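Oxidized polyvinyl alcohol hydrolase (Pseudomonas sp. VM15C, PDB 3WWC) hydrolyses beta-diketones such as 4,6-nonanedione and cleaves oxidized polyvinyl alcohol in the second step of polyvinyl alcohol degradation. Local coordinates at residues A91-T96 with A317-A322; G245-M250 with P290-V295. The protein carries 1 engineered substitution. One frame throughout, in Å; residues are numbered along the deposited sequence.

Interaction 1 (A91-T96 with A317-A322)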
# COMPACT_ATOMS: atom_id res chain seq x y z
N ALA A 91 -10.98 -8.17 -11.37
CA ALA A 91 -11.03 -9.58 -11.75
C ALA A 91 -11.62 -9.70 -13.18
O ALA A 91 -11.20 -10.56 -13.93
CB ALA A 91 -11.90 -10.42 -10.72
N ASP A 92 -12.51 -8.80 -13.57
CA ASP A 92 -13.08 -8.78 -14.92
C ASP A 92 -12.01 -8.27 -15.88
O ASP A 92 -12.21 -8.34 -17.09
CB ASP A 92 -14.23 -7.77 -15.02
CG ASP A 92 -15.47 -8.18 -14.21
OD1 ASP A 92 -15.70 -9.38 -14.03
OD2 ASP A 92 -16.23 -7.27 -13.80
N HIS A 93 -10.89 -7.77 -15.34
CA HIS A 93 -9.79 -7.24 -16.15
C HIS A 93 -8.65 -8.24 -16.23
O HIS A 93 -7.58 -7.91 -16.75
CB HIS A 93 -9.30 -5.94 -15.55
CG HIS A 93 -8.54 -5.09 -16.52
ND1 HIS A 93 -9.11 -4.69 -17.72
CD2 HIS A 93 -7.26 -4.64 -16.54
CE1 HIS A 93 -8.21 -4.05 -18.44
NE2 HIS A 93 -7.08 -4.00 -17.75
N GLY A 94 -8.84 -9.43 -15.68
CA GLY A 94 -7.84 -10.49 -15.75
C GLY A 94 -6.86 -10.60 -14.60
O GLY A 94 -5.77 -11.11 -14.77
N TYR A 95 -7.25 -10.12 -13.41
CA TYR A 95 -6.39 -10.23 -12.25
C TYR A 95 -7.11 -11.03 -11.20
O TYR A 95 -8.32 -10.90 -11.07
CB TYR A 95 -6.08 -8.84 -11.60
CG TYR A 95 -5.23 -7.96 -12.48
CD1 TYR A 95 -5.77 -7.34 -13.60
CD2 TYR A 95 -3.88 -7.82 -12.23
CE1 TYR A 95 -4.96 -6.61 -14.49
CE2 TYR A 95 -3.07 -7.09 -13.10
CZ TYR A 95 -3.62 -6.50 -14.22
OH TYR A 95 -2.77 -5.83 -15.05
N THR A 96 -6.37 -11.85 -10.48
CA THR A 96 -6.98 -12.55 -9.35
C THR A 96 -6.81 -11.57 -8.17
O THR A 96 -5.70 -11.17 -7.79
CB THR A 96 -6.35 -13.89 -9.11
OG1 THR A 96 -6.84 -14.77 -10.14
CG2 THR A 96 -6.80 -14.46 -7.79
N ALA A 317 -3.38 1.64 -14.09
CA ALA A 317 -2.33 1.43 -13.08
C ALA A 317 -1.93 -0.03 -12.96
O ALA A 317 -0.73 -0.33 -12.98
CB ALA A 317 -2.83 1.97 -11.68
N LEU A 318 -2.90 -0.96 -12.88
CA LEU A 318 -2.53 -2.36 -12.75
C LEU A 318 -1.86 -2.88 -13.98
O LEU A 318 -0.88 -3.61 -13.87
CB LEU A 318 -3.75 -3.21 -12.36
CG LEU A 318 -3.87 -3.54 -10.83
CD1 LEU A 318 -2.71 -4.39 -10.28
CD2 LEU A 318 -3.97 -2.22 -10.09
N ASP A 319 -2.32 -2.48 -15.16
CA ASP A 319 -1.66 -2.96 -16.37
C ASP A 319 -0.27 -2.38 -16.50
O ASP A 319 0.61 -3.03 -17.09
CB ASP A 319 -2.50 -2.63 -17.61
CG ASP A 319 -3.80 -3.39 -17.65
OD1 ASP A 319 -4.03 -4.30 -16.85
OD2 ASP A 319 -4.67 -3.06 -18.51
N THR A 320 -0.03 -1.17 -15.97
CA THR A 320 1.31 -0.57 -15.99
C THR A 320 2.21 -1.38 -15.06
O THR A 320 3.35 -1.75 -15.43
CB THR A 320 1.25 0.86 -15.50
OG1 THR A 320 0.54 1.67 -16.47
CG2 THR A 320 2.67 1.43 -15.31
N LEU A 321 1.73 -1.71 -13.85
CA LEU A 321 2.55 -2.54 -12.97
C LEU A 321 2.85 -3.91 -13.64
O LEU A 321 4.00 -4.38 -13.64
CB LEU A 321 1.84 -2.80 -11.61
CG LEU A 321 1.49 -1.56 -10.80
CD1 LEU A 321 0.83 -2.06 -9.51
CD2 LEU A 321 2.73 -0.75 -10.44
N ALA A 322 1.83 -4.53 -14.24
CA ALA A 322 2.01 -5.86 -14.88
C ALA A 322 2.95 -5.82 -16.09
O ALA A 322 3.49 -6.85 -16.48
CB ALA A 322 0.60 -6.41 -15.29

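Interaction 2 (G245-M250 with P290-V295)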
# COMPACT_ATOMS: atom_id res chain seq x y z
N GLY A 245 14.75 -5.66 -3.37
CA GLY A 245 14.53 -6.56 -4.49
C GLY A 245 13.88 -5.80 -5.66
O GLY A 245 13.41 -4.65 -5.51
N PRO A 246 13.78 -6.43 -6.82
CA PRO A 246 13.22 -5.81 -8.02
C PRO A 246 11.73 -5.52 -7.91
O PRO A 246 10.94 -6.44 -7.65
CB PRO A 246 13.51 -6.82 -9.11
CG PRO A 246 14.53 -7.66 -8.57
CD PRO A 246 14.31 -7.77 -7.12
N LEU A 247 11.35 -4.26 -8.16
CA LEU A 247 9.97 -3.83 -8.04
C LEU A 247 9.61 -2.78 -9.06
O LEU A 247 10.47 -2.15 -9.65
CB LEU A 247 9.75 -3.11 -6.68
CG LEU A 247 10.01 -3.90 -5.40
CD1 LEU A 247 10.02 -2.90 -4.20
CD2 LEU A 247 8.95 -4.99 -5.18
N ILE A 248 8.30 -2.60 -9.22
CA ILE A 248 7.78 -1.42 -9.86
C ILE A 248 6.82 -0.82 -8.82
O ILE A 248 5.96 -1.51 -8.27
CB ILE A 248 7.10 -1.64 -11.22
CG1 ILE A 248 6.46 -0.32 -11.65
CG2 ILE A 248 6.08 -2.80 -11.18
CD1 ILE A 248 6.07 -0.30 -13.15
N VAL A 249 7.02 0.45 -8.49
CA VAL A 249 6.18 1.11 -7.49
C VAL A 249 5.57 2.34 -8.09
O VAL A 249 6.28 3.18 -8.68
CB VAL A 249 7.00 1.50 -6.25
CG1 VAL A 249 6.10 2.16 -5.19
CG2 VAL A 249 7.71 0.25 -5.67
N MET A 250 4.27 2.47 -7.94
CA MET A 250 3.54 3.65 -8.45
C MET A 250 2.93 4.36 -7.24
O MET A 250 1.99 3.85 -6.63
CB MET A 250 2.43 3.21 -9.40
CG MET A 250 1.74 4.45 -10.01
SD MET A 250 0.38 3.97 -11.17
CE MET A 250 1.34 3.41 -12.55
N PRO A 290 18.22 0.99 -7.59
CA PRO A 290 18.53 0.58 -8.94
C PRO A 290 17.69 -0.46 -9.59
O PRO A 290 17.59 -0.47 -10.81
CB PRO A 290 20.00 0.14 -8.85
CG PRO A 290 20.11 -0.36 -7.46
CD PRO A 290 19.29 0.62 -6.65
N ASP A 291 17.09 -1.34 -8.79
CA ASP A 291 16.26 -2.36 -9.36
C ASP A 291 14.78 -2.07 -9.22
O ASP A 291 13.96 -2.96 -9.33
CB ASP A 291 16.57 -3.72 -8.73
CG ASP A 291 17.97 -4.16 -9.03
OD1 ASP A 291 18.52 -3.71 -10.08
OD2 ASP A 291 18.53 -4.97 -8.24
N VAL A 292 14.46 -0.82 -9.00
CA VAL A 292 13.05 -0.40 -8.88
C VAL A 292 12.70 0.65 -9.92
O VAL A 292 13.46 1.60 -10.13
CB VAL A 292 12.81 0.25 -7.49
CG1 VAL A 292 11.36 0.75 -7.38
CG2 VAL A 292 13.08 -0.75 -6.40
N VAL A 293 11.57 0.48 -10.60
CA VAL A 293 11.01 1.49 -11.50
C VAL A 293 10.00 2.22 -10.61
O VAL A 293 9.12 1.59 -10.07
CB VAL A 293 10.24 0.84 -12.67
CG1 VAL A 293 9.43 1.89 -13.45
CG2 VAL A 293 11.22 0.15 -13.62
N HIS A 294 10.17 3.53 -10.41
CA HIS A 294 9.19 4.26 -9.63
C HIS A 294 8.43 5.20 -10.55
O HIS A 294 9.02 5.93 -11.34
CB HIS A 294 9.86 5.11 -8.53
CG HIS A 294 8.86 5.82 -7.69
ND1 HIS A 294 8.36 7.07 -8.02
CD2 HIS A 294 8.08 5.36 -6.68
CE1 HIS A 294 7.32 7.34 -7.25
NE2 HIS A 294 7.13 6.32 -6.42
N VAL A 295 7.10 5.16 -10.45
CA VAL A 295 6.27 6.03 -11.23
C VAL A 295 5.56 6.99 -10.24
O VAL A 295 4.92 6.52 -9.28
CB VAL A 295 5.22 5.25 -12.04
CG1 VAL A 295 4.35 6.24 -12.80
CG2 VAL A 295 5.87 4.24 -13.04

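Interaction 1 (A91-T96 with A317-A322)
The Tyr-95 ring has Leu-318 over one face and Asp-319 OD1 at its edge, near the ring plane, while the His-93 ring meets the same carboxylate at its own edge. His-93 and Asp-319 reach tip to tip, with ring and carboxylate planes only 19° apart. NE2 of His-93 donates to OD2 of Asp-319 over 2.7 Å, an almost straight bond at 172°, arriving on the syn side of that oxygen. Tyr-95 OH gives its proton to OD1 of Asp-319, also at 2.7 Å, and there the anti lone pair is used. Each carboxylate oxygen thus has its own donor, and the pair of bonds fixes the rotation of the carboxylate, nearly coplanar with both rings. This His-carboxylate hydrogen bond would probably favour the protonated imidazole. CG of His-93 stands anti to the backbone N (chi1 -159°), which starts the side chain off toward the helix. Leu-318 CB makes a CH-pi contact, 4.2 Å from the centroid of the Tyr-95 ring, and its CD1 lies 3.9 Å from Tyr-95 CE2. Near the hydroxyl, Ala-322 CB comes to 3.4 Å from Tyr-95 OH. The contact ties the loop leading into strand 96-100 to the C-terminal part of helix 310-322; Leu-318 also packs on Trp-65 and Tyr-95 on Pro-63, both of strand 62-68, and further round the helix Leu-321 rests on strand 247-253.

Interaction 2 (G245-M250 with P290-V295)
Strands 247-250 and 292-295 run parallel, 12° apart with their axes 4.6 Å from each other, and Leu-247 N, Val-293 N, Val-249 N and Val-295 N give the four hydrogen bonds that join them. They are neighbours in the central mixed sheet of an alpha/beta-hydrolase fold, linked through a crossover that includes helix 275-288. The bond from Val-249 N to Val-293 O (2.9 Å) lies nearly along the C=O axis, whereas at Leu-247 N the donor is tilted 23° from the plane of the Asp-291 carbonyl. Side chains alternate between the two faces. On one, Ile-248 lies beside Val-293 and points the same way, CD1 4.0 Å from Val-293 CG1. Met-250 runs likewise beside Val-295; its chain is extended until it bends at chi3 (-75°), which brings CE to 4.1 Å from Val-295 CG1. Helix 310-322 covers this face over Ile-248 and Met-250. The other face carries Leu-247, Val-292, Val-249 and His-294. Val-292 sits between two neighbours, CG2 against Leu-247 CB and CG1 4.1 Å from Val-249 CG2. An alanine at Val-292 would probably open a gap beside both neighbours, leaving Val-249 CG2 without its methyl partner. His-294 packs on Ser-283, a charge-relay residue by similarity, and on Phe-286 of helix 275-288. Its NE2 hydrogen-bonds Thr-251 OG1 and its ND1 the carbonyl of Gly-347, so both ring nitrogens are engaged. Val-249 O lies over one face of the His-294 ring, 3.5 Å from its CD2.

In the fold
Interaction 2 is buried in the central sheet, whereas interaction 1 is partly buried and lies nearer the protein surface. Interaction 1 depends on polar side chains gathered around one carboxylate; interaction 2 on backbone hydrogen bonding flanked by aliphatic packing. They share a boundary: helix 310-322, whose Leu-318, Asp-319 and Ala-322 face segment 91-96, turns Ala-317, Thr-320 and Leu-321 toward Ile-248 and Met-250, with Ala-317 CB 3.8 Å from Met-250 SD. This helix follows strand 292-298 in the chain, and interaction 2 is nested within the loop that interaction 1 closes. The two centres are about 17 Å apart. Interaction 2 borders Ser-283, assigned to the charge relay by similarity; interaction 1 lies away from the active site and the ligand pockets.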